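Long-range contacts in plasmodesmata-located protein 5 (Arabidopsis thaliana, PDB 6GRE), which restricts cell-to-cell trafficking through plasmodesmata during salicylic-acid-triggered immune responses by regulating callose deposition, and is required for systemic acquired resistance: residues T59-I63 with D108-L113; E101-R106 with S203-R208. Where two conformers were deposited one is given. Numbering follows the deposited sequence.

Contact 1 of 2, residues T59-I63 with D108-L113; sequences TVYGI and DNKSFL. With NAG (2-acetamido-2-deoxy-beta-D-glucopyranose), chain C.
Thr59 leaves a loop, its OG1 tied to Glu55 N. A water lies 2.7 Å from Thr59 O and 3.0 Å from Asn109 O, placed to bridge the two carbonyls. From Val60 to Ile63 the backbone is extended (phi -117° to -158°, psi 137° to 166°). Val60 CB points away from 108-113, and its side chain packs on helix 23-38. Tyr61 forms an antiparallel hydrogen-bonded pair with Asp108 (CA-CA 5.4 Å; Tyr61 N to Asp108 O and Asp108 N to Tyr61 O both 2.9 Å). Here strands 60-66 and 103-108 of the first Gnk2-homologous (DUF26) domain part, and the chain turns across the tyrosine. With chi1 m, the Tyr61 ring takes Ser111 CB over its face, a CH-pi contact 4.2 Å from the centroid. Asn109 (chi1 p) carries an N-linked glycan, ND2 to NAG C1 1.4 Å. Asp108 OD1 hydrogen-bonds with Asn109 N (2.8 Å) and Ser95 OG; Asp108 OD2 forms a salt bridge with Lys110 NZ (3.0 Å). Ile63 (chi1 p) points toward the loop: its CG1 lies 3.9 Å from CE1 at the ring edge of Phe112 (chi1 p), its CG2 3.6 Å from Leu113 CD2.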
ATOM      1  N   THR A  59      11.931  19.862   2.418  1.00 22.38           N
ATOM      2  CA  THR A  59      11.605  18.810   3.379  1.00 23.06           C
ATOM      3  C   THR A  59      10.748  17.736   2.690  1.00 20.89           C
ATOM      4  O   THR A  59       9.779  18.060   2.024  1.00 22.58           O
ATOM      5  CB  THR A  59      10.881  19.388   4.599  1.00 24.31           C
ATOM      6  OG1 THR A  59      11.810  20.239   5.285  1.00 23.27           O
ATOM      7  CG2 THR A  59      10.416  18.329   5.573  1.00 26.15           C
ATOM      8  N   VAL A  60      11.131  16.483   2.916  1.00 21.21           N
ATOM      9  CA  VAL A  60      10.446  15.296   2.346  0.60 20.44           C
ATOM     10  C   VAL A  60       9.893  14.460   3.493  1.00 18.93           C
ATOM     11  O   VAL A  60      10.528  14.263   4.478  1.00 18.90           O
ATOM     12  CB  VAL A  60      11.361  14.389   1.502  0.60 20.20           C
ATOM     13  CG1 VAL A  60      10.504  13.511   0.573  0.60 18.53           C
ATOM     14  CG2 VAL A  60      12.436  15.148   0.747  0.60 23.27           C
ATOM     15  N   TYR A  61       8.694  13.917   3.276  1.00 18.57           N
ATOM     16  CA  TYR A  61       7.997  13.071   4.217  1.00 19.72           C
ATOM     17  C   TYR A  61       7.707  11.749   3.514  1.00 17.29           C
ATOM     18  O   TYR A  61       7.255  11.745   2.386  1.00 19.14           O
ATOM     19  CB  TYR A  61       6.674  13.707   4.646  1.00 20.47           C
ATOM     20  CG  TYR A  61       6.812  15.087   5.248  1.00 21.26           C
ATOM     21  CD1 TYR A  61       6.884  16.203   4.432  1.00 22.93           C
ATOM     22  CD2 TYR A  61       6.861  15.268   6.618  1.00 23.68           C
ATOM     23  CE1 TYR A  61       7.012  17.475   4.968  1.00 24.07           C
ATOM     24  CE2 TYR A  61       6.985  16.536   7.172  1.00 25.15           C
ATOM     25  CZ  TYR A  61       7.061  17.639   6.338  1.00 25.46           C
ATOM     26  OH  TYR A  61       7.204  18.890   6.885  1.00 28.15           O
ATOM     27  N   GLY A  62       7.919  10.651   4.229  1.00 17.14           N
ATOM     28  CA  GLY A  62       7.639   9.384   3.582  1.00 18.28           C
ATOM     29  C   GLY A  62       7.384   8.264   4.552  1.00 19.11           C
ATOM     30  O   GLY A  62       7.680   8.331   5.756  1.00 19.12           O
ATOM     31  N   ILE A  63       6.840   7.185   3.974  1.00 17.31           N
ATOM     32  CA  ILE A  63       6.706   5.923   4.666  1.00 18.32           C
ATOM     33  C   ILE A  63       7.114   4.785   3.731  1.00 16.46           C
ATOM     34  O   ILE A  63       7.064   4.924   2.496  1.00 17.13           O
ATOM     35  CB  ILE A  63       5.258   5.689   5.159  1.00 17.29           C
ATOM     36  CG1 ILE A  63       4.286   5.490   3.987  1.00 17.22           C
ATOM     37  CG2 ILE A  63       4.799   6.801   6.084  1.00 18.22           C
ATOM     38  CD1 ILE A  63       2.917   4.962   4.375  1.00 18.48           C
ATOM     39  N   ASP A 108       6.133  12.589  -0.171  1.00 19.56           N
ATOM     40  CA  ASP A 108       5.483  13.795  -0.542  1.00 20.88           C
ATOM     41  C   ASP A 108       6.226  14.948   0.134  1.00 19.45           C
ATOM     42  O   ASP A 108       7.043  14.716   1.012  1.00 18.64           O
ATOM     43  CB  ASP A 108       4.004  13.752  -0.141  1.00 22.61           C
ATOM     44  CG  ASP A 108       3.117  14.731  -0.892  1.00 26.17           C
ATOM     45  OD1 ASP A 108       3.626  15.457  -1.759  1.00 23.87           O
ATOM     46  OD2 ASP A 108       1.911  14.763  -0.587  1.00 31.22           O
ATOM     47  N   ASN A 109       5.890  16.173  -0.298  1.00 20.94           N
ATOM     48  CA  ASN A 109       6.531  17.401   0.207  1.00 22.27           C
ATOM     49  C   ASN A 109       5.680  18.048   1.314  1.00 23.94           C
ATOM     50  O   ASN A 109       5.887  19.181   1.682  1.00 24.70           O
ATOM     51  CB  ASN A 109       6.827  18.363  -0.950  1.00 23.24           C
ATOM     52  CG  ASN A 109       5.600  19.062  -1.486  1.00 27.19           C
ATOM     53  OD1 ASN A 109       4.496  18.513  -1.475  1.00 28.19           O
ATOM     54  ND2 ASN A 109       5.783  20.288  -1.946  1.00 29.63           N
ATOM     55  N   LYS A 110       4.716  17.296   1.847  1.00 22.84           N
ATOM     56  CA  LYS A 110       3.987  17.636   3.043  1.00 24.72           C
ATOM     57  C   LYS A 110       3.638  16.324   3.743  1.00 24.18           C
ATOM     58  O   LYS A 110       3.627  15.271   3.110  1.00 24.13           O
ATOM     59  CB  LYS A 110       2.722  18.422   2.689  1.00 28.18           C
ATOM     60  CG  LYS A 110       1.707  17.642   1.870  1.00 31.04           C
ATOM     61  CD  LYS A 110       0.490  18.435   1.455  1.00 36.28           C
ATOM     62  CE  LYS A 110      -0.376  17.684   0.463  1.00 38.86           C
ATOM     63  NZ  LYS A 110       0.385  17.287  -0.752  1.00 40.56           N
ATOM     64  N   SER A 111       3.403  16.387   5.043  1.00 23.66           N
ATOM     65  CA  SER A 111       3.033  15.196   5.786  1.00 23.14           C
ATOM     66  C   SER A 111       1.654  14.710   5.324  1.00 22.23           C
ATOM     67  O   SER A 111       0.740  15.496   5.098  1.00 22.43           O
ATOM     68  CB  SER A 111       3.046  15.442   7.249  1.00 22.79           C
ATOM     69  OG  SER A 111       2.768  14.254   7.971  1.00 23.65           O
ATOM     70  N   PHE A 112       1.534  13.387   5.171  1.00 20.84           N
ATOM     71  CA  PHE A 112       0.239  12.733   4.931  1.00 19.34           C
ATOM     72  C   PHE A 112      -0.078  11.781   6.091  1.00 19.41           C
ATOM     73  O   PHE A 112      -1.054  11.036   5.995  1.00 18.12           O
ATOM     74  CB  PHE A 112       0.234  11.982   3.590  1.00 18.69           C
ATOM     75  CG  PHE A 112       1.416  11.065   3.384  1.00 20.05           C
ATOM     76  CD1 PHE A 112       1.452   9.791   3.923  1.00 20.25           C
ATOM     77  CD2 PHE A 112       2.514  11.492   2.652  1.00 20.86           C
ATOM     78  CE1 PHE A 112       2.555   8.964   3.750  1.00 20.00           C
ATOM     79  CE2 PHE A 112       3.614  10.668   2.471  1.00 21.02           C
ATOM     80  CZ  PHE A 112       3.634   9.396   3.014  1.00 21.63           C
ATOM     81  N   LEU A 113       0.699  11.792   7.184  1.00 18.98           N
ATOM     82  CA  LEU A 113       0.490  10.838   8.296  1.00 18.99           C
ATOM     83  C   LEU A 113      -0.849  11.105   8.971  1.00 20.01           C
ATOM     84  O   LEU A 113      -1.177  12.246   9.372  1.00 19.81           O
ATOM     85  CB  LEU A 113       1.599  10.910   9.342  1.00 21.02           C
ATOM     86  CG  LEU A 113       3.005  10.586   8.872  1.00 22.29           C
ATOM     87  CD1 LEU A 113       3.960  10.655  10.050  1.00 23.04           C
ATOM     88  CD2 LEU A 113       3.100   9.213   8.202  1.00 21.42           C
TER
HETATM   89  C1  NAG C   1       4.732  21.109  -2.493  1.00 32.94           C
HETATM   90  C2  NAG C   1       4.595  22.445  -1.765  1.00 36.54           C
HETATM   91  C3  NAG C   1       3.498  23.284  -2.389  1.00 38.90           C
HETATM   92  C4  NAG C   1       3.770  23.438  -3.872  1.00 44.97           C
HETATM   93  C5  NAG C   1       4.048  22.091  -4.556  1.00 42.21           C
HETATM   94  C6  NAG C   1       4.601  22.282  -5.959  1.00 40.79           C
HETATM   95  C7  NAG C   1       5.184  22.397   0.594  1.00 36.27           C
HETATM   96  C8  NAG C   1       4.702  22.208   1.996  1.00 35.67           C
HETATM   97  N2  NAG C   1       4.276  22.286  -0.364  1.00 35.17           N
HETATM   98  O3  NAG C   1       3.492  24.557  -1.739  1.00 41.83           O
HETATM   99  O4  NAG C   1       2.649  24.085  -4.494  1.00 56.28           O
HETATM  100  O5  NAG C   1       5.039  21.338  -3.854  1.00 36.39           O
HETATM  101  O6  NAG C   1       5.836  23.023  -5.905  1.00 44.82           O
HETATM  102  O7  NAG C   1       6.363  22.642   0.347  1.00 37.78           O
HETATM  103  O   HOH W   1       8.606  20.445   1.888  1.00 31.71           O

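Contact 2 of 2, residues E101-R106 with S203-R208; sequences ENCLIR and SKCYAR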
ATOM      1  N   GLU A 101       3.164  -5.947  -4.735  1.00 19.22           N
ATOM      2  CA  GLU A 101       2.383  -6.955  -4.081  1.00 21.37           C
ATOM      3  C   GLU A 101       2.694  -6.983  -2.575  1.00 21.07           C
ATOM      4  O   GLU A 101       1.772  -7.026  -1.760  1.00 23.20           O
ATOM      5  CB  GLU A 101       2.663  -8.306  -4.731  1.00 24.69           C
ATOM      6  CG  GLU A 101       1.767  -9.420  -4.238  1.00 28.82           C
ATOM      7  CD  GLU A 101       0.317  -9.422  -4.704  1.00 32.81           C
ATOM      8  OE1 GLU A 101      -0.091  -8.522  -5.487  1.00 34.17           O
ATOM      9  OE2 GLU A 101      -0.402 -10.356  -4.299  1.00 37.01           O
ATOM     10  N   ASN A 102       3.978  -6.922  -2.212  1.00 19.54           N
ATOM     11  CA  ASN A 102       4.380  -7.201  -0.839  1.00 21.24           C
ATOM     12  C   ASN A 102       4.833  -5.945  -0.073  1.00 19.01           C
ATOM     13  O   ASN A 102       5.161  -6.044   1.095  1.00 18.69           O
ATOM     14  CB  ASN A 102       5.498  -8.231  -0.816  1.00 24.25           C
ATOM     15  CG  ASN A 102       4.980  -9.611  -1.164  1.00 27.08           C
ATOM     16  OD1 ASN A 102       3.774  -9.836  -1.149  1.00 29.61           O
ATOM     17  ND2 ASN A 102       5.892 -10.514  -1.470  1.00 33.93           N
ATOM     18  N   CYS A 103       4.799  -4.777  -0.695  1.00 17.60           N
ATOM     19  CA  CYS A 103       5.226  -3.551   0.012  1.00 17.41           C
ATOM     20  C   CYS A 103       4.785  -2.322  -0.770  1.00 16.59           C
ATOM     21  O   CYS A 103       4.429  -2.407  -1.940  1.00 16.14           O
ATOM     22  CB  CYS A 103       6.734  -3.479   0.257  1.00 19.54           C
ATOM     23  SG  CYS A 103       7.727  -3.353  -1.246  1.00 22.18           S
ATOM     24  N   LEU A 104       4.822  -1.165  -0.088  1.00 15.46           N
ATOM     25  CA  LEU A 104       4.668   0.126  -0.744  1.00 14.91           C
ATOM     26  C   LEU A 104       5.744   1.084  -0.225  1.00 15.11           C
ATOM     27  O   LEU A 104       6.228   0.895   0.897  1.00 16.86           O
ATOM     28  CB  LEU A 104       3.263   0.697  -0.502  1.00 16.35           C
ATOM     29  CG  LEU A 104       2.900   1.025   0.948  1.00 16.89           C
ATOM     30  CD1 LEU A 104       3.319   2.455   1.350  1.00 18.13           C
ATOM     31  CD2 LEU A 104       1.403   0.824   1.199  1.00 18.06           C
ATOM     32  N   ILE A 105       6.046   2.100  -1.031  1.00 16.13           N
ATOM     33  CA  ILE A 105       6.757   3.277  -0.579  1.00 15.89           C
ATOM     34  C   ILE A 105       5.960   4.506  -0.999  1.00 16.20           C
ATOM     35  O   ILE A 105       5.258   4.491  -2.016  1.00 17.48           O
ATOM     36  CB  ILE A 105       8.203   3.300  -1.108  1.00 17.31           C
ATOM     37  CG1 ILE A 105       8.266   3.311  -2.630  1.00 18.74           C
ATOM     38  CG2 ILE A 105       9.008   2.180  -0.494  1.00 17.20           C
ATOM     39  CD1 ILE A 105       9.654   3.600  -3.185  1.00 20.46           C
ATOM     40  N   ARG A 106       6.041   5.567  -0.191  1.00 16.21           N
ATOM     41  CA  ARG A 106       5.266   6.747  -0.459  1.00 17.37           C
ATOM     42  C   ARG A 106       6.012   7.954   0.104  1.00 16.85           C
ATOM     43  O   ARG A 106       6.477   7.909   1.241  1.00 17.92           O
ATOM     44  CB  ARG A 106       3.870   6.617   0.160  1.00 17.61           C
ATOM     45  CG  ARG A 106       2.879   7.700  -0.226  1.00 19.22           C
ATOM     46  CD  ARG A 106       1.543   7.359   0.420  1.00 19.90           C
ATOM     47  NE  ARG A 106       0.483   8.280   0.043  1.00 22.46           N
ATOM     48  CZ  ARG A 106      -0.804   7.980   0.064  1.00 22.85           C
ATOM     49  NH1 ARG A 106      -1.193   6.848   0.621  1.00 19.09           N
ATOM     50  NH2 ARG A 106      -1.686   8.803  -0.485  1.00 26.77           N
ATOM     51  N   SER A 203      -6.478   4.879  -1.682  1.00 13.66           N
ATOM     52  CA  SER A 203      -5.282   5.596  -1.396  1.00 14.27           C
ATOM     53  C   SER A 203      -4.558   5.084  -0.136  1.00 14.10           C
ATOM     54  O   SER A 203      -3.342   4.945  -0.124  1.00 14.69           O
ATOM     55  CB  SER A 203      -5.586   7.065  -1.288  1.00 15.60           C
ATOM     56  OG  SER A 203      -4.397   7.785  -1.050  1.00 17.87           O
ATOM     57  N   LYS A 204      -5.305   4.825   0.957  1.00 12.86           N
ATOM     58  CA  LYS A 204      -4.679   4.484   2.215  1.00 13.34           C
ATOM     59  C   LYS A 204      -4.970   3.040   2.652  1.00 13.22           C
ATOM     60  O   LYS A 204      -4.630   2.711   3.772  1.00 14.42           O
ATOM     61  CB  LYS A 204      -5.097   5.486   3.307  1.00 13.81           C
ATOM     62  CG  LYS A 204      -4.320   6.801   3.279  1.00 14.38           C
ATOM     63  CD  LYS A 204      -2.914   6.670   3.819  1.00 15.38           C
ATOM     64  CE  LYS A 204      -2.080   7.937   3.785  1.00 15.75           C
ATOM     65  NZ  LYS A 204      -2.412   8.810   4.935  1.00 16.62           N
ATOM     66  N   CYS A 205      -5.532   2.200   1.798  1.00 12.21           N
ATOM     67  CA  CYS A 205      -5.720   0.804   2.176  1.00 12.62           C
ATOM     68  C   CYS A 205      -6.032  -0.023   0.938  1.00 12.81           C
ATOM     69  O   CYS A 205      -6.342   0.510  -0.138  1.00 12.99           O
ATOM     70  CB  CYS A 205      -6.812   0.606   3.218  1.00 13.39           C
ATOM     71  SG  CYS A 205      -8.480   0.957   2.631  1.00 15.60           S
ATOM     72  N   TYR A 206      -5.984  -1.349   1.097  1.00 12.38           N
ATOM     73  CA  TYR A 206      -6.365  -2.237   0.018  1.00 11.89           C
ATOM     74  C   TYR A 206      -7.002  -3.518   0.557  1.00 12.26           C
ATOM     75  O   TYR A 206      -6.779  -3.889   1.709  1.00 12.54           O
ATOM     76  CB  TYR A 206      -5.204  -2.592  -0.914  1.00 12.60           C
ATOM     77  CG  TYR A 206      -4.125  -3.482  -0.351  1.00 13.91           C
ATOM     78  CD1 TYR A 206      -4.331  -4.847  -0.242  1.00 14.79           C
ATOM     79  CD2 TYR A 206      -2.879  -2.998   0.011  1.00 14.49           C
ATOM     80  CE1 TYR A 206      -3.347  -5.696   0.226  1.00 14.90           C
ATOM     81  CE2 TYR A 206      -1.874  -3.841   0.454  1.00 15.22           C
ATOM     82  CZ  TYR A 206      -2.109  -5.200   0.547  1.00 15.37           C
ATOM     83  OH  TYR A 206      -1.150  -6.027   1.040  1.00 17.94           O
ATOM     84  N   ALA A 207      -7.773  -4.170  -0.299  1.00 12.07           N
ATOM     85  CA  ALA A 207      -8.308  -5.484   0.013  1.00 12.24           C
ATOM     86  C   ALA A 207      -8.242  -6.306  -1.275  1.00 13.03           C
ATOM     87  O   ALA A 207      -8.559  -5.778  -2.350  1.00 13.98           O
ATOM     88  CB  ALA A 207      -9.712  -5.396   0.526  1.00 12.56           C
ATOM     89  N   ARG A 208      -7.857  -7.579  -1.182  1.00 12.55           N
ATOM     90  CA  ARG A 208      -7.745  -8.389  -2.365  1.00 12.96           C
ATOM     91  C   ARG A 208      -8.010  -9.849  -2.016  1.00 13.59           C
ATOM     92  O   ARG A 208      -7.873 -10.269  -0.849  1.00 12.76           O
ATOM     93  CB  ARG A 208      -6.358  -8.223  -2.999  1.00 15.51           C
ATOM     94  CG  ARG A 208      -5.179  -8.618  -2.134  1.00 16.55           C
ATOM     95  CD  ARG A 208      -3.851  -8.220  -2.786  1.00 17.82           C
ATOM     96  NE  ARG A 208      -2.713  -8.702  -2.009  1.00 21.97           N
ATOM     97  CZ  ARG A 208      -1.535  -8.083  -1.875  1.00 23.79           C
ATOM     98  NH1 ARG A 208      -1.311  -6.899  -2.426  1.00 23.43           N
ATOM     99  NH2 ARG A 208      -0.567  -8.681  -1.195  1.00 23.25           N
TER
HETATM  100  O   HOH W   2       1.417  -5.152   0.539  1.00 25.60           O
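Arg106 extends its fully trans side chain to the turn before strand 205-211, where its guanidinium overlaps Lys204: CE of Lys204 lies over one face, 3.5 Å from Arg106 NH1. Near the guanidinium plane Arg106 NH2 donates to Ser203 OG, and NH1 donates to Ser203 O, each at 3.0 Å. Phe97 and Phe112 add cation-pi contacts to the same arginine, while the ammonium of Lys204 passes on to Val115 O, Phe112 O and a salt bridge with Asp171. Arg106 and Ser203 also line the pocket that holds a 2-(2-ethoxyethoxy)ethanol molecule in this crystal.

The other end repeats the principle with the roles of the segments exchanged. Arg208 sends NH1 (3.2 Å) and NH2 (2.9 Å) to the single carbonyl Glu101 O, and NH1 is shared with Tyr201 OH. Glu101 OE2 sits over the guanidinium face, 3.5 Å from Arg208 NH2, so this salt bridge is electrostatic without a directed N-H. Water 2 spans the gap between Glu101 O (3.0 Å) and Tyr206 OH (2.8 Å).

The segments run nearly antiparallel, 169° apart, yet Glu101 CA is 10.4 Å from Arg208 CA and Arg106 CA 10.5 Å from Lys204 CA: two sheets face one another through side chains, with no backbone pairing. Cys103 and Cys205 point away, each in a disulfide to a helix of its own domain, with Cys78 and Cys180. The reciprocal contacts and near-antiparallel directions are consistent with an approximate twofold relation between the tandem DUF26 domains. Because long arginines reaching backbone carbonyls span the space, the domain interface is largely polar here.

From the N terminus, the chain enters contact 1 at 59-63, passes through helix 72-90 and strand 96-99, and reaches 101-106, the first half of contact 2, before 108-113 closes the first loop. A longer excursion through the second domain then ends at 203-208, closing contact 2. The two loops therefore cross. Contact 1 joins neighbouring strands and the outgoing loop within the first domain; contact 2 ties that domain's sheet to the second. About 17 Å separates their centres, but they touch: Ile63 N lies 2.9 Å from Arg106 O, and Phe112 O 2.8 Å from Lys204 NZ, so the loop after strand 103-108 also reaches domain two.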